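Local atomic coordinates of tumor necrosis factor receptor superfamily member 11B (Mus musculus, PDB entry 4E4D), a protein that acts as a secreted decoy receptor that captures the cytokine RANKL and so restrains osteoclast formation and activation. Residues B[42-50]-B[57-65]. Residues are numbered along the deposited sequence; the frame is centred on the assembly and turned at random.
Sequences VPCPDHSYT and DECVYCSPV
Y49 and V60 meet as a hydrogen-bonded antiparallel pair in the short hairpin, strands 48-49 and 60-61, of the second TNFR cysteine-rich repeat, a good illustration of how a ladder of two residues per strand can be flanked by disulfides. Y49 N donates to V60 O, and V60 N returns the bond to Y49 O over 2.9 Å, lying in the carbonyl plane of its acceptor. The Y49 ring leans across the neighbouring strand: with chi1 at 76°, CG sits between the backbone N and the carbonyl carbon, which lays one ring face over V60, whose CB is 4.2 Å from the ring centroid in a CH-pi contact. V60 CG1 touches CE1 and the phenolic OH, while C62 SG approaches Y49 CD1 obliquely at 3.6 Å, a sulfur-aromatic contact. An alanine in place of Y49 is likely to leave V60 CB and C62 SG without their aromatic partner. S48 and Y61 form the neighbouring non-hydrogen-bonded pair, their side chains on the opposite face from those of Y49 and V60. The S48 hydroxyl turns back within its own segment, OG donating to P45 O and also lying 3.7 Å from C59 CB. Beyond the ladder, disulfides brace the flanking segments. One ties C44, at the start of the repeat, to C59, just ahead of strand 60-61, with P45 CD resting against C59 SG. One chain of another protein packs against H47 and Y61, and a second such chain against Y49 and V60. Within the repeat, N81 also packs against Y49, and C62 SG is bonded to C76 SG.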
loop_
_atom_site.group_PDB
_atom_site.type_symbol
_atom_site.label_atom_id
_atom_site.label_comp_id
_atom_site.label_asym_id
_atom_site.label_seq_id
_atom_site.Cartn_x
_atom_site.Cartn_y
_atom_site.Cartn_z
ATOM N N VAL B 42 16.228 30.937 17.271
ATOM C CA VAL B 42 16.326 31.624 15.991
ATOM C C VAL B 42 14.976 31.611 15.283
ATOM O O VAL B 42 14.291 30.590 15.275
ATOM C CB VAL B 42 17.380 30.948 15.096
ATOM C CG1 VAL B 42 17.414 31.584 13.713
ATOM C CG2 VAL B 42 18.747 31.020 15.754
ATOM N N PRO B 43 14.584 32.748 14.687
ATOM C CA PRO B 43 13.298 32.812 13.986
ATOM C C PRO B 43 13.140 31.705 12.947
ATOM O O PRO B 43 14.120 31.315 12.311
ATOM C CB PRO B 43 13.328 34.192 13.310
ATOM C CG PRO B 43 14.758 34.640 13.369
ATOM C CD PRO B 43 15.312 34.025 14.606
ATOM N N CYS B 44 11.918 31.204 12.788
ATOM C CA CYS B 44 11.641 30.143 11.827
ATOM C C CYS B 44 11.989 30.594 10.415
ATOM O O CYS B 44 11.696 31.726 10.035
ATOM C CB CYS B 44 10.164 29.744 11.879
ATOM S SG CYS B 44 9.677 28.832 13.358
ATOM N N PRO B 45 12.613 29.706 9.630
ATOM C CA PRO B 45 12.889 30.038 8.229
ATOM C C PRO B 45 11.593 30.187 7.440
ATOM O O PRO B 45 10.523 29.861 7.952
ATOM C CB PRO B 45 13.693 28.833 7.733
ATOM C CG PRO B 45 13.309 27.718 8.636
ATOM C CD PRO B 45 13.049 28.342 9.972
ATOM N N ASP B 46 11.691 30.676 6.209
ATOM C CA ASP B 46 10.513 30.895 5.380
ATOM C C ASP B 46 9.756 29.587 5.155
ATOM O O ASP B 46 10.359 28.517 5.058
ATOM C CB ASP B 46 10.922 31.508 4.039
ATOM C CG ASP B 46 9.740 32.049 3.260
ATOM O OD1 ASP B 46 8.724 32.412 3.890
ATOM O OD2 ASP B 46 9.830 32.117 2.017
ATOM N N HIS B 47 8.431 29.686 5.083
ATOM C CA HIS B 47 7.567 28.532 4.841
ATOM C C HIS B 47 7.603 27.528 5.993
ATOM O O HIS B 47 7.537 26.319 5.776
ATOM C CB HIS B 47 7.945 27.843 3.528
ATOM C CG HIS B 47 7.924 28.756 2.342
ATOM N ND1 HIS B 47 9.056 29.061 1.617
ATOM C CD2 HIS B 47 6.909 29.440 1.763
ATOM C CE1 HIS B 47 8.738 29.889 0.637
ATOM N NE2 HIS B 47 7.441 30.135 0.705
ATOM N N SER B 48 7.701 28.036 7.217
ATOM C CA SER B 48 7.662 27.195 8.408
ATOM C C SER B 48 7.134 28.014 9.580
ATOM O O SER B 48 6.991 29.232 9.472
ATOM C CB SER B 48 9.051 26.635 8.725
ATOM O OG SER B 48 9.987 27.672 8.960
ATOM N N TYR B 49 6.843 27.353 10.695
ATOM C CA TYR B 49 6.238 28.040 11.829
ATOM C C TYR B 49 6.356 27.257 13.132
ATOM O O TYR B 49 6.775 26.101 13.149
ATOM C CB TYR B 49 4.758 28.301 11.544
ATOM C CG TYR B 49 3.895 27.068 11.691
ATOM C CD1 TYR B 49 3.709 26.197 10.627
ATOM C CD2 TYR B 49 3.275 26.771 12.897
ATOM C CE1 TYR B 49 2.927 25.068 10.759
ATOM C CE2 TYR B 49 2.491 25.644 13.038
ATOM C CZ TYR B 49 2.321 24.796 11.965
ATOM O OH TYR B 49 1.538 23.673 12.094
ATOM N N THR B 50 5.974 27.915 14.221
ATOM C CA THR B 50 5.881 27.292 15.535
ATOM C C THR B 50 4.800 28.033 16.317
ATOM O O THR B 50 4.770 29.263 16.322
ATOM C CB THR B 50 7.224 27.355 16.292
ATOM O OG1 THR B 50 8.145 26.416 15.725
ATOM C CG2 THR B 50 7.029 27.028 17.758
ATOM N N ASP B 57 14.282 21.373 17.676
ATOM C CA ASP B 57 15.365 22.098 17.028
ATOM C C ASP B 57 15.030 22.390 15.568
ATOM O O ASP B 57 15.901 22.767 14.787
ATOM C CB ASP B 57 16.667 21.300 17.111
ATOM C CG ASP B 57 16.597 19.990 16.349
ATOM O OD1 ASP B 57 15.496 19.402 16.271
ATOM O OD2 ASP B 57 17.643 19.548 15.827
ATOM N N GLU B 58 13.764 22.213 15.202
ATOM C CA GLU B 58 13.332 22.467 13.835
ATOM C C GLU B 58 11.884 22.946 13.806
ATOM O O GLU B 58 11.048 22.468 14.572
ATOM C CB GLU B 58 13.491 21.201 12.993
ATOM C CG GLU B 58 13.464 21.447 11.495
ATOM C CD GLU B 58 14.102 20.321 10.708
ATOM O OE1 GLU B 58 14.172 20.430 9.465
ATOM O OE2 GLU B 58 14.538 19.327 11.330
ATOM N N CYS B 59 11.595 23.901 12.927
ATOM C CA CYS B 59 10.245 24.439 12.793
ATOM C C CYS B 59 9.337 23.485 12.022
ATOM O O CYS B 59 9.808 22.601 11.307
ATOM C CB CYS B 59 10.275 25.801 12.095
ATOM S SG CYS B 59 10.833 27.170 13.136
ATOM N N VAL B 60 8.031 23.676 12.173
ATOM C CA VAL B 60 7.044 22.841 11.499
ATOM C C VAL B 60 6.713 23.411 10.126
ATOM O O VAL B 60 6.424 24.598 9.988
ATOM C CB VAL B 60 5.749 22.732 12.323
ATOM C CG1 VAL B 60 4.766 21.789 11.650
ATOM C CG2 VAL B 60 6.058 22.262 13.738
ATOM N N TYR B 61 6.753 22.553 9.113
ATOM C CA TYR B 61 6.508 22.970 7.737
ATOM C C TYR B 61 5.051 23.367 7.525
ATOM O O TYR B 61 4.139 22.699 8.012
ATOM C CB TYR B 61 6.883 21.839 6.781
ATOM C CG TYR B 61 6.853 22.221 5.320
ATOM C CD1 TYR B 61 7.622 23.270 4.842
ATOM C CD2 TYR B 61 6.074 21.516 4.414
ATOM C CE1 TYR B 61 7.605 23.617 3.506
ATOM C CE2 TYR B 61 6.051 21.854 3.075
ATOM C CZ TYR B 61 6.819 22.904 2.628
ATOM O OH TYR B 61 6.800 23.245 1.296
ATOM N N CYS B 62 4.839 24.459 6.799
ATOM C CA CYS B 62 3.491 24.903 6.472
ATOM C C CYS B 62 2.891 24.002 5.404
ATOM O O CYS B 62 3.391 23.928 4.282
ATOM C CB CYS B 62 3.504 26.355 5.996
ATOM S SG CYS B 62 3.916 27.537 7.300
ATOM N N SER B 63 1.815 23.314 5.770
ATOM C CA SER B 63 1.189 22.346 4.885
ATOM C C SER B 63 -0.176 21.957 5.438
ATOM O O SER B 63 -0.437 22.133 6.627
ATOM C CB SER B 63 2.079 21.109 4.758
ATOM O OG SER B 63 2.361 20.560 6.032
ATOM N N PRO B 64 -1.052 21.421 4.576
ATOM C CA PRO B 64 -0.798 21.175 3.154
ATOM C C PRO B 64 -1.178 22.357 2.269
ATOM O O PRO B 64 -1.581 23.409 2.766
ATOM C CB PRO B 64 -1.714 19.993 2.852
ATOM C CG PRO B 64 -2.893 20.225 3.738
ATOM C CD PRO B 64 -2.363 20.887 4.991
ATOM N N VAL B 65 -1.042 22.168 0.961
ATOM C CA VAL B 65 -1.499 23.145 -0.015
ATOM C C VAL B 65 -3.024 23.141 -0.048
ATOM O O VAL B 65 -3.652 22.111 0.197
ATOM C CB VAL B 65 -0.967 22.809 -1.422
ATOM C CG1 VAL B 65 -1.565 23.744 -2.465
ATOM C CG2 VAL B 65 0.553 22.873 -1.444
#